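Local coordinates for protein 3-oxo-glucose-6-phosphate:glutamate aminotransferase (Bacillus subtilis subsp. subtilis, PDB 4K2M) that catalyses the reversible pyridoxal phosphate-dependent transamination of 3-dehydro-glucose 6-phosphate with glutamate, giving kanosamine 6-phosphate on the way to the antibiotics kanosamine and neotrehalosadiamine, at residues A[107-112]-A[121-126]; A[127-132]-A[293-298]; A[243-246]-A[250-253]. All coordinates share one frame; numbering follows the deposited sequence.

Interaction 1. Residues A[107-112]-A[121-126]; sequences QFEKVL and VIATSS. With O1G (3-deoxy-3-[(E)-({3-hydroxy-2-methyl-5-[(phosphonooxy)methyl]pyridin-4-yl}methylidene)amino]-6-O-phosphono-alpha-D-gluco pyranose), chain C.
Glu109 reaches from helix 103-116 to the backbone of strand 120-124 and bonds to the amide of Ala123, with OE2 2.8 Å from Ala123 N. The N-H points almost exactly at the oxygen (179°) and meets it on the anti side of the carboxylate, slightly out of its plane. With CG anti to its own carbonyl carbon (chi1 -66°) and the chain extended beyond CG, the side chain runs alongside Val121, its CD 3.4 Å from Val121 O, before the carboxylate arrives at Ala123. A water gives a second bond to the same oxygen, 2.8 Å from Glu109 OE2, and also donates to Ala123 O; the amide and the water together probably limit the carboxylate's rotation. Val121 supplies the apolar half of the contact. Its CG1 lies 3.9 Å from Leu112 CD1, the two side chains crossing at about a right angle, while its CB sits 3.7 Å from Glu109 O. The axes of 107-112 and 121-124 pass 7.8 Å apart at 127°, so the helix lies slantwise over this strand, an outermost one of the seven-stranded sheet within the chain. Beyond the strand, Ser126 occupies the N-cap of the next helix, its CB 3.5 Å from OP1 of the external aldimine (chain C). Helix packed on sheet, with the strand leading to the phosphate site, belongs to the aspartate aminotransferase fold.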
# COMPACT_ATOMS: atom_id res chain seq x y z
N GLN A 107 -11.69 6.40 -12.48
CA GLN A 107 -12.53 5.52 -13.28
C GLN A 107 -12.90 4.27 -12.49
O GLN A 107 -14.02 3.78 -12.58
CB GLN A 107 -11.84 5.12 -14.59
CG GLN A 107 -12.67 4.20 -15.49
CD GLN A 107 -13.84 4.92 -16.15
OE1 GLN A 107 -13.90 6.15 -16.18
NE2 GLN A 107 -14.78 4.14 -16.69
N PHE A 108 -11.94 3.74 -11.73
CA PHE A 108 -12.19 2.54 -10.93
C PHE A 108 -13.17 2.88 -9.80
O PHE A 108 -14.11 2.12 -9.52
CB PHE A 108 -10.86 2.00 -10.39
CG PHE A 108 -11.00 0.73 -9.58
CD1 PHE A 108 -11.53 -0.42 -10.15
CD2 PHE A 108 -10.60 0.70 -8.26
CE1 PHE A 108 -11.64 -1.59 -9.40
CE2 PHE A 108 -10.72 -0.47 -7.50
CZ PHE A 108 -11.23 -1.61 -8.07
N GLU A 109 -12.98 4.03 -9.17
CA GLU A 109 -13.92 4.44 -8.12
C GLU A 109 -15.32 4.66 -8.68
O GLU A 109 -16.31 4.24 -8.07
CB GLU A 109 -13.41 5.68 -7.38
CG GLU A 109 -12.13 5.41 -6.58
CD GLU A 109 -11.50 6.69 -6.06
OE1 GLU A 109 -11.68 7.74 -6.72
OE2 GLU A 109 -10.82 6.64 -5.00
N LYS A 110 -15.41 5.27 -9.86
CA LYS A 110 -16.69 5.45 -10.52
C LYS A 110 -17.40 4.12 -10.86
O LYS A 110 -18.61 3.97 -10.66
CB LYS A 110 -16.52 6.30 -11.79
CG LYS A 110 -17.84 6.61 -12.47
CD LYS A 110 -18.87 7.13 -11.46
CE LYS A 110 -20.29 6.93 -11.96
NZ LYS A 110 -20.49 7.52 -13.31
N VAL A 111 -16.65 3.15 -11.36
CA VAL A 111 -17.22 1.84 -11.68
C VAL A 111 -17.72 1.14 -10.41
O VAL A 111 -18.79 0.51 -10.38
CB VAL A 111 -16.19 0.97 -12.41
CG1 VAL A 111 -16.53 -0.48 -12.24
CG2 VAL A 111 -16.14 1.33 -13.89
N LEU A 112 -16.94 1.24 -9.34
CA LEU A 112 -17.36 0.69 -8.05
C LEU A 112 -18.59 1.38 -7.51
O LEU A 112 -19.47 0.74 -6.91
CB LEU A 112 -16.21 0.81 -7.03
CG LEU A 112 -15.04 -0.14 -7.27
CD1 LEU A 112 -13.91 0.19 -6.29
CD2 LEU A 112 -15.48 -1.60 -7.09
N VAL A 121 -16.98 6.52 -3.52
CA VAL A 121 -16.07 5.41 -3.29
C VAL A 121 -14.67 5.99 -3.23
O VAL A 121 -14.27 6.76 -4.11
CB VAL A 121 -16.17 4.35 -4.40
CG1 VAL A 121 -15.07 3.30 -4.24
CG2 VAL A 121 -17.54 3.69 -4.36
N ILE A 122 -13.96 5.65 -2.17
CA ILE A 122 -12.59 6.10 -1.98
C ILE A 122 -11.73 4.85 -2.01
O ILE A 122 -11.82 4.02 -1.09
CB ILE A 122 -12.41 6.81 -0.64
CG1 ILE A 122 -13.32 8.04 -0.53
CG2 ILE A 122 -10.96 7.22 -0.45
CD1 ILE A 122 -14.70 7.79 0.14
N ALA A 123 -10.93 4.69 -3.06
CA ALA A 123 -10.10 3.50 -3.21
C ALA A 123 -8.84 3.66 -2.35
O ALA A 123 -8.19 4.70 -2.37
CB ALA A 123 -9.72 3.28 -4.68
N THR A 124 -8.52 2.62 -1.58
CA THR A 124 -7.45 2.70 -0.59
C THR A 124 -6.37 1.68 -0.87
O THR A 124 -6.51 0.84 -1.77
CB THR A 124 -8.00 2.43 0.82
OG1 THR A 124 -8.58 1.13 0.86
CG2 THR A 124 -9.06 3.44 1.22
N SER A 125 -5.30 1.74 -0.08
CA SER A 125 -4.14 0.88 -0.28
C SER A 125 -4.33 -0.52 0.28
O SER A 125 -3.50 -1.39 0.04
CB SER A 125 -2.89 1.52 0.35
OG SER A 125 -3.14 1.86 1.69
N SER A 126 -5.40 -0.74 1.06
CA SER A 126 -5.76 -2.08 1.52
C SER A 126 -7.12 -2.04 2.20
O SER A 126 -7.62 -0.97 2.51
CB SER A 126 -4.74 -2.64 2.52
OG SER A 126 -4.79 -1.92 3.75
P O1G C . -6.60 -6.43 3.39
C3A O1G C . -10.50 -9.99 5.80
O3 O1G C . -10.55 -11.29 5.43
C1 O1G C . -5.79 -14.06 4.48
N1' O1G C . -11.42 -8.10 6.89
C2 O1G C . -7.00 -13.21 4.87
O2 O1G C . -8.14 -14.11 4.67
C9A O1G C . -11.53 -9.40 6.55
C2A O1G C . -12.77 -10.15 6.99
C3 O1G C . -7.15 -11.93 4.02
N3' O1G C . -8.18 -11.14 4.72
O1 O1G C . -5.97 -14.70 3.20
C4 O1G C . -5.81 -11.18 3.87
O4 O1G C . -6.08 -10.36 2.71
C4A O1G C . -9.39 -9.26 5.42
C4B O1G C . -8.29 -9.87 4.66
C5 O1G C . -4.75 -12.18 3.43
O5 O1G C . -4.62 -13.25 4.37
C5A O1G C . -9.31 -7.92 5.79
C5T O1G C . -8.16 -6.95 5.46
C6 O1G C . -3.35 -11.63 3.43
C6A O1G C . -10.34 -7.37 6.53
OP1 O1G C . -6.03 -5.38 4.31
OP2 O1G C . -6.95 -5.89 2.04
OP3 O1G C . -5.77 -7.73 3.40
OP4 O1G C . -8.07 -6.79 4.03
O6 O1G C . -2.40 -12.41 2.81
P' O1G C . -1.17 -11.74 2.03
OP6 O1G C . -1.78 -10.95 0.90
OP7 O1G C . -0.38 -10.90 3.00
OP8 O1G C . -0.40 -12.98 1.54
O HOH W 1 -13.29 9.33 -4.15
O HOH W 2 -8.51 7.24 -3.57

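Interaction 2. Residues A[127-132]-A[293-298]. With O1G (3-deoxy-3-[(E)-({3-hydroxy-2-methyl-5-[(phosphonooxy)methyl]pyridin-4-yl}methylidene)amino]-6-O-phosphono-alpha-D-gluco pyranose), chain C; O1G (3-deoxy-3-[(E)-({3-hydroxy-2-methyl-5-[(phosphonooxy)methyl]pyridin-4-yl}methylidene)amino]-6-O-phosphono-alpha-D-gluco pyranose), chain I.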
# COMPACT_ATOMS: atom_id res chain seq x y z
N GLY A 127 -7.68 -3.22 2.46
CA GLY A 127 -8.91 -3.34 3.21
C GLY A 127 -8.71 -2.87 4.65
O GLY A 127 -9.57 -2.19 5.22
N THR A 128 -7.57 -3.22 5.23
CA THR A 128 -7.25 -2.79 6.59
C THR A 128 -7.27 -1.27 6.69
O THR A 128 -7.85 -0.69 7.64
CB THR A 128 -5.85 -3.31 7.02
OG1 THR A 128 -5.84 -4.74 6.97
CG2 THR A 128 -5.54 -2.86 8.45
N ASP A 129 -6.66 -0.61 5.71
CA ASP A 129 -6.63 0.84 5.68
C ASP A 129 -8.03 1.42 5.50
O ASP A 129 -8.35 2.46 6.09
CB ASP A 129 -5.70 1.35 4.57
CG ASP A 129 -4.23 1.03 4.83
OD1 ASP A 129 -3.68 1.58 5.81
OD2 ASP A 129 -3.63 0.23 4.07
N ALA A 130 -8.85 0.76 4.70
CA ALA A 130 -10.22 1.20 4.51
C ALA A 130 -10.97 1.24 5.86
O ALA A 130 -11.70 2.19 6.16
CB ALA A 130 -10.94 0.28 3.52
N ILE A 131 -10.81 0.20 6.67
CA ILE A 131 -11.50 0.18 7.96
C ILE A 131 -10.94 1.27 8.88
O ILE A 131 -11.70 1.99 9.54
CB ILE A 131 -11.39 -1.20 8.63
CG1 ILE A 131 -12.01 -2.26 7.72
CG2 ILE A 131 -12.07 -1.17 10.03
CD1 ILE A 131 -11.63 -3.70 8.10
N MET A 132 -9.62 1.38 8.92
CA MET A 132 -8.98 2.37 9.78
C MET A 132 -9.39 3.79 9.42
O MET A 132 -9.77 4.58 10.28
CB MET A 132 -7.46 2.22 9.71
CG MET A 132 -6.73 3.06 10.70
SD MET A 132 -4.96 2.80 10.47
CE MET A 132 -4.74 3.47 8.82
N PHE A 293 -2.97 9.65 6.31
CA PHE A 293 -2.06 8.57 5.94
C PHE A 293 -1.67 8.65 4.49
O PHE A 293 -2.16 9.52 3.76
CB PHE A 293 -2.74 7.22 6.18
CG PHE A 293 -3.20 7.03 7.59
CD1 PHE A 293 -2.35 6.48 8.54
CD2 PHE A 293 -4.48 7.40 7.97
CE1 PHE A 293 -2.77 6.29 9.86
CE2 PHE A 293 -4.91 7.23 9.28
CZ PHE A 293 -4.05 6.67 10.22
N ASN A 294 -0.78 7.77 4.06
CA ASN A 294 -0.51 7.63 2.64
C ASN A 294 -1.18 6.36 2.16
O ASN A 294 -0.51 5.33 1.94
CB ASN A 294 1.00 7.54 2.39
CG ASN A 294 1.36 7.57 0.91
OD1 ASN A 294 0.51 7.83 0.06
ND2 ASN A 294 2.64 7.30 0.60
N SER A 295 -2.49 6.41 1.97
CA SER A 295 -3.25 5.18 1.82
C SER A 295 -4.28 5.18 0.72
O SER A 295 -5.29 4.49 0.85
CB SER A 295 -3.91 4.82 3.14
OG SER A 295 -2.95 4.61 4.16
N LYS A 296 -4.06 5.94 -0.36
CA LYS A 296 -4.87 5.78 -1.56
C LYS A 296 -4.44 4.52 -2.32
O LYS A 296 -3.29 4.09 -2.22
CB LYS A 296 -4.73 6.99 -2.49
CG LYS A 296 -5.30 8.28 -1.92
CD LYS A 296 -4.89 9.48 -2.76
CE LYS A 296 -5.46 9.40 -4.17
NZ LYS A 296 -6.94 9.20 -4.14
N MET A 297 -5.35 3.95 -3.10
CA MET A 297 -4.96 2.87 -4.02
C MET A 297 -4.02 3.44 -5.08
O MET A 297 -4.11 4.62 -5.42
CB MET A 297 -6.22 2.30 -4.68
CG MET A 297 -5.97 1.18 -5.67
SD MET A 297 -7.60 0.58 -6.17
CE MET A 297 -7.15 -0.90 -7.07
N ASP A 298 -3.11 2.61 -5.59
CA ASP A 298 -2.24 3.02 -6.69
C ASP A 298 -2.97 2.98 -8.03
O ASP A 298 -3.76 2.07 -8.28
CB ASP A 298 -1.04 2.07 -6.77
CG ASP A 298 -0.04 2.31 -5.65
OD1 ASP A 298 -0.03 3.44 -5.11
OD2 ASP A 298 0.72 1.38 -5.32
P O1G C . -6.60 -6.43 3.39
C3A O1G C . -10.50 -9.99 5.80
O3 O1G C . -10.55 -11.29 5.43
C1 O1G C . -5.79 -14.06 4.48
N1' O1G C . -11.42 -8.10 6.89
C2 O1G C . -7.00 -13.21 4.87
O2 O1G C . -8.14 -14.11 4.67
C9A O1G C . -11.53 -9.40 6.55
C2A O1G C . -12.77 -10.15 6.99
C3 O1G C . -7.15 -11.93 4.02
N3' O1G C . -8.18 -11.14 4.72
O1 O1G C . -5.97 -14.70 3.20
C4 O1G C . -5.81 -11.18 3.87
O4 O1G C . -6.08 -10.36 2.71
C4A O1G C . -9.39 -9.26 5.42
C4B O1G C . -8.29 -9.87 4.66
C5 O1G C . -4.75 -12.18 3.43
O5 O1G C . -4.62 -13.25 4.37
C5A O1G C . -9.31 -7.92 5.79
C5T O1G C . -8.16 -6.95 5.46
C6 O1G C . -3.35 -11.63 3.43
C6A O1G C . -10.34 -7.37 6.53
OP1 O1G C . -6.03 -5.38 4.31
OP2 O1G C . -6.95 -5.89 2.04
OP3 O1G C . -5.77 -7.73 3.40
OP4 O1G C . -8.07 -6.79 4.03
O6 O1G C . -2.40 -12.41 2.81
P' O1G C . -1.17 -11.74 2.03
OP6 O1G C . -1.78 -10.95 0.90
OP7 O1G C . -0.38 -10.90 3.00
OP8 O1G C . -0.40 -12.98 1.54
P O1G I . 6.10 7.99 0.62
C3A O1G I . 9.46 12.65 1.41
O3 O1G I . 9.78 13.44 0.35
C1 O1G I . 5.80 14.53 -3.39
N1' O1G I . 9.79 11.93 3.63
C2 O1G I . 6.74 14.22 -2.22
O2 O1G I . 7.99 14.94 -2.51
C9A O1G I . 10.14 12.74 2.62
C2A O1G I . 11.27 13.74 2.83
C3 O1G I . 7.03 12.72 -2.08
N3' O1G I . 7.70 12.63 -0.78
O1 O1G I . 6.46 14.24 -4.63
C4 O1G I . 5.74 11.87 -2.17
O4 O1G I . 6.29 10.57 -2.45
C4A O1G I . 8.44 11.72 1.25
C4B O1G I . 7.69 11.60 -0.02
C5 O1G I . 4.96 12.30 -3.41
O5 O1G I . 4.62 13.70 -3.35
C5A O1G I . 8.11 10.89 2.31
C5T O1G I . 7.01 9.82 2.32
C6 O1G I . 3.61 11.65 -3.54
C6A O1G I . 8.80 11.01 3.50
OP1 O1G I . 5.10 7.61 1.70
OP2 O1G I . 6.77 6.79 0.04
OP3 O1G I . 5.43 8.91 -0.43
OP4 O1G I . 7.33 8.82 1.30
O6 O1G I . 2.89 11.92 -4.69
P' O1G I . 1.90 10.80 -5.29
OP6 O1G I . 2.74 9.55 -5.45
OP7 O1G I . 0.76 10.66 -4.30
OP8 O1G I . 1.48 11.41 -6.62
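Met132 lays its terminal methyl on the ring of Phe293. The CE atom stands 3.6 Å from the ring centroid and only 12° off the normal, so the methyl makes a CH-pi contact over the middle of the face. Its sulfur is oblique to the ring: SD is 4.5 Å from the Phe293 centroid, which adds a Met-aromatic component. The two side chains approach from opposite directions; that of Met132 runs straight out from the helix, with chi1 and chi2 both anti, and bends at chi3 (64°) to set CE over the ring. The second meeting point is looser. Asp129 OD1 lies 3.5 Å from Ser295 OG with no hydrogen bond between them; the carboxylate's main polar partner is Ser126 OG, at the start of the helix, from which OD2 accepts.

That helix, 127-137, carries the phosphate-binding N-terminus of the aspartate aminotransferase fold. Gly127 N donates to OP2 of the external aldimine (chain C) at 2.8 Å. The next amide, Thr128 N, donates to OP1 of that ligand, also at 2.8 Å, and Thr128 OG1 adds a bond of 2.7 Å to OP1. One phosphate oxygen is thus gripped twice by a single residue, and the helix end probably helps to stabilise the negative charge.

The other segment serves the second active site of the dimer. Asn294 ND2 lies 2.7 Å from OP1 of the other aldimine (chain I), donating at a bent 135°. Its CG is anti to the backbone N, which carries the amide out towards that phosphate. Farther out, Phe293 is held by backbone bonds to Phe274 and His277, and Ala162 of the second subunit packs against its side chain.

Interaction 3. Residues A[243-246]-A[250-253]. With O1G (3-deoxy-3-[(E)-({3-hydroxy-2-methyl-5-[(phosphonooxy)methyl]pyridin-4-yl}methylidene)amino]-6-O-phosphono-alpha-D-gluco pyranose), chain C.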
# COMPACT_ATOMS: atom_id res chain seq x y z
N LEU A 243 -14.15 -2.59 1.56
CA LEU A 243 -13.84 -3.71 0.69
C LEU A 243 -12.34 -3.96 0.70
O LEU A 243 -11.57 -3.04 0.96
CB LEU A 243 -14.26 -3.41 -0.75
CG LEU A 243 -15.78 -3.29 -0.97
CD1 LEU A 243 -16.08 -2.82 -2.39
CD2 LEU A 243 -16.46 -4.63 -0.71
N SER A 244 -11.95 -5.20 0.40
CA SER A 244 -10.55 -5.53 0.11
C SER A 244 -10.46 -6.04 -1.31
O SER A 244 -11.37 -6.76 -1.77
CB SER A 244 -10.05 -6.66 1.02
OG SER A 244 -8.76 -7.08 0.58
N PHE A 245 -9.39 -5.67 -2.00
CA PHE A 245 -9.10 -6.20 -3.34
C PHE A 245 -7.79 -6.94 -3.30
O PHE A 245 -7.06 -7.02 -4.28
CB PHE A 245 -9.05 -5.08 -4.39
CG PHE A 245 -10.27 -4.21 -4.39
CD1 PHE A 245 -11.54 -4.78 -4.49
CD2 PHE A 245 -10.15 -2.84 -4.24
CE1 PHE A 245 -12.67 -3.97 -4.47
CE2 PHE A 245 -11.28 -2.03 -4.22
CZ PHE A 245 -12.54 -2.59 -4.34
N ASN A 246 -7.48 -7.50 -2.13
CA ASN A 246 -6.34 -8.40 -2.02
C ASN A 246 -6.51 -9.54 -3.06
O ASN A 246 -7.64 -9.93 -3.40
CB ASN A 246 -6.26 -8.91 -0.57
CG ASN A 246 -5.51 -10.21 -0.43
OD1 ASN A 246 -6.08 -11.28 -0.64
ND2 ASN A 246 -4.23 -10.13 -0.03
N ASN A 250 -12.71 -12.42 -3.70
CA ASN A 250 -13.57 -12.78 -4.84
C ASN A 250 -13.28 -11.93 -6.07
O ASN A 250 -13.41 -12.38 -7.21
CB ASN A 250 -15.05 -12.65 -4.45
CG ASN A 250 -15.53 -13.80 -3.58
OD1 ASN A 250 -14.76 -14.39 -2.83
ND2 ASN A 250 -16.82 -14.12 -3.69
N PHE A 251 -12.91 -10.68 -5.81
CA PHE A 251 -12.38 -9.79 -6.83
C PHE A 251 -11.13 -9.17 -6.22
O PHE A 251 -11.19 -8.58 -5.14
CB PHE A 251 -13.38 -8.68 -7.17
CG PHE A 251 -12.73 -7.48 -7.82
CD1 PHE A 251 -11.86 -7.64 -8.89
CD2 PHE A 251 -12.99 -6.20 -7.36
CE1 PHE A 251 -11.25 -6.55 -9.49
CE2 PHE A 251 -12.39 -5.10 -7.95
CZ PHE A 251 -11.51 -5.28 -9.02
N GLY A 252 -9.99 -9.30 -6.90
CA GLY A 252 -8.77 -8.69 -6.42
C GLY A 252 -7.93 -8.11 -7.53
O GLY A 252 -8.22 -8.32 -8.71
N VAL A 253 -6.91 -7.34 -7.14
CA VAL A 253 -5.96 -6.77 -8.09
C VAL A 253 -4.66 -7.57 -8.00
O VAL A 253 -4.68 -8.76 -7.66
CB VAL A 253 -5.76 -5.25 -7.86
CG1 VAL A 253 -7.08 -4.50 -8.16
CG2 VAL A 253 -5.31 -4.96 -6.42
P O1G C . -6.60 -6.43 3.39
C3A O1G C . -10.50 -9.99 5.80
O3 O1G C . -10.55 -11.29 5.43
C1 O1G C . -5.79 -14.06 4.48
N1' O1G C . -11.42 -8.10 6.89
C2 O1G C . -7.00 -13.21 4.87
O2 O1G C . -8.14 -14.11 4.67
C9A O1G C . -11.53 -9.40 6.55
C2A O1G C . -12.77 -10.15 6.99
C3 O1G C . -7.15 -11.93 4.02
N3' O1G C . -8.18 -11.14 4.72
O1 O1G C . -5.97 -14.70 3.20
C4 O1G C . -5.81 -11.18 3.87
O4 O1G C . -6.08 -10.36 2.71
C4A O1G C . -9.39 -9.26 5.42
C4B O1G C . -8.29 -9.87 4.66
C5 O1G C . -4.75 -12.18 3.43
O5 O1G C . -4.62 -13.25 4.37
C5A O1G C . -9.31 -7.92 5.79
C5T O1G C . -8.16 -6.95 5.46
C6 O1G C . -3.35 -11.63 3.43
C6A O1G C . -10.34 -7.37 6.53
OP1 O1G C . -6.03 -5.38 4.31
OP2 O1G C . -6.95 -5.89 2.04
OP3 O1G C . -5.77 -7.73 3.40
OP4 O1G C . -8.07 -6.79 4.03
O6 O1G C . -2.40 -12.41 2.81
P' O1G C . -1.17 -11.74 2.03
OP6 O1G C . -1.78 -10.95 0.90
OP7 O1G C . -0.38 -10.90 3.00
OP8 O1G C . -0.40 -12.98 1.54
O HOH W 3 -13.14 -7.85 -3.34
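Phe245 and Phe251 bring their rings together obliquely, with planes at 53° and centroids 5.1 Å apart, and CD1 of Phe245 comes to 3.5 Å from CD2 of Phe251. Their first torsions differ: CG of Phe245 is anti to the carbonyl carbon (chi1 -53°), whereas CG of Phe251 is anti to the backbone N (chi1 159°), which swings the ring of Phe251 over to its partner. Between the backbones, Val253 N donates to Phe245 O at 2.9 Å, and a water bridges Ser244 O to Phe251 O. Gly252 passes close by, its CA 3.2 Å from Phe245 O.

Ser244 forms an ST turn: Asn246 N donates to its OG, and Ser244 OG in turn donates to OP2 of the chain C aldimine at 2.6 Å. The hydroxyl thus joins the turn after strand 240-244 to the ligand in this aspartate aminotransferase fold. Asn246 sends ND2 to the sugar phosphate, 2.7 Å from OP6, but the bond is strongly bent and weak. Its OD1 accepts from Tyr248 N and from Lys249 NZ, the lysine that carries the cofactor in the internal aldimine and is unattached here.

How the interactions relate
Phosphate oxygen OP2 of the chain C ligand joins interactions 2 and 3, bonded by Gly127 N from one and by Ser244 OG from the other. Interaction 1 leads into this site, since strand 120-124 runs directly into helix 127-137. Its segment 121-126 also meets 293-298 of interaction 2 by probable hydrogen bonds, Ser125 N to Ser295 O at 2.9 Å and Ala123 O to Met297 N at 3.0 Å. Interactions 1 and 3, with centres about 11 Å apart, share an apolar interface in which Leu112 CD1 lies 3.7 Å from Phe245 CZ. Interaction 2 alone touches both ligands, linking the two active sites of the dimer.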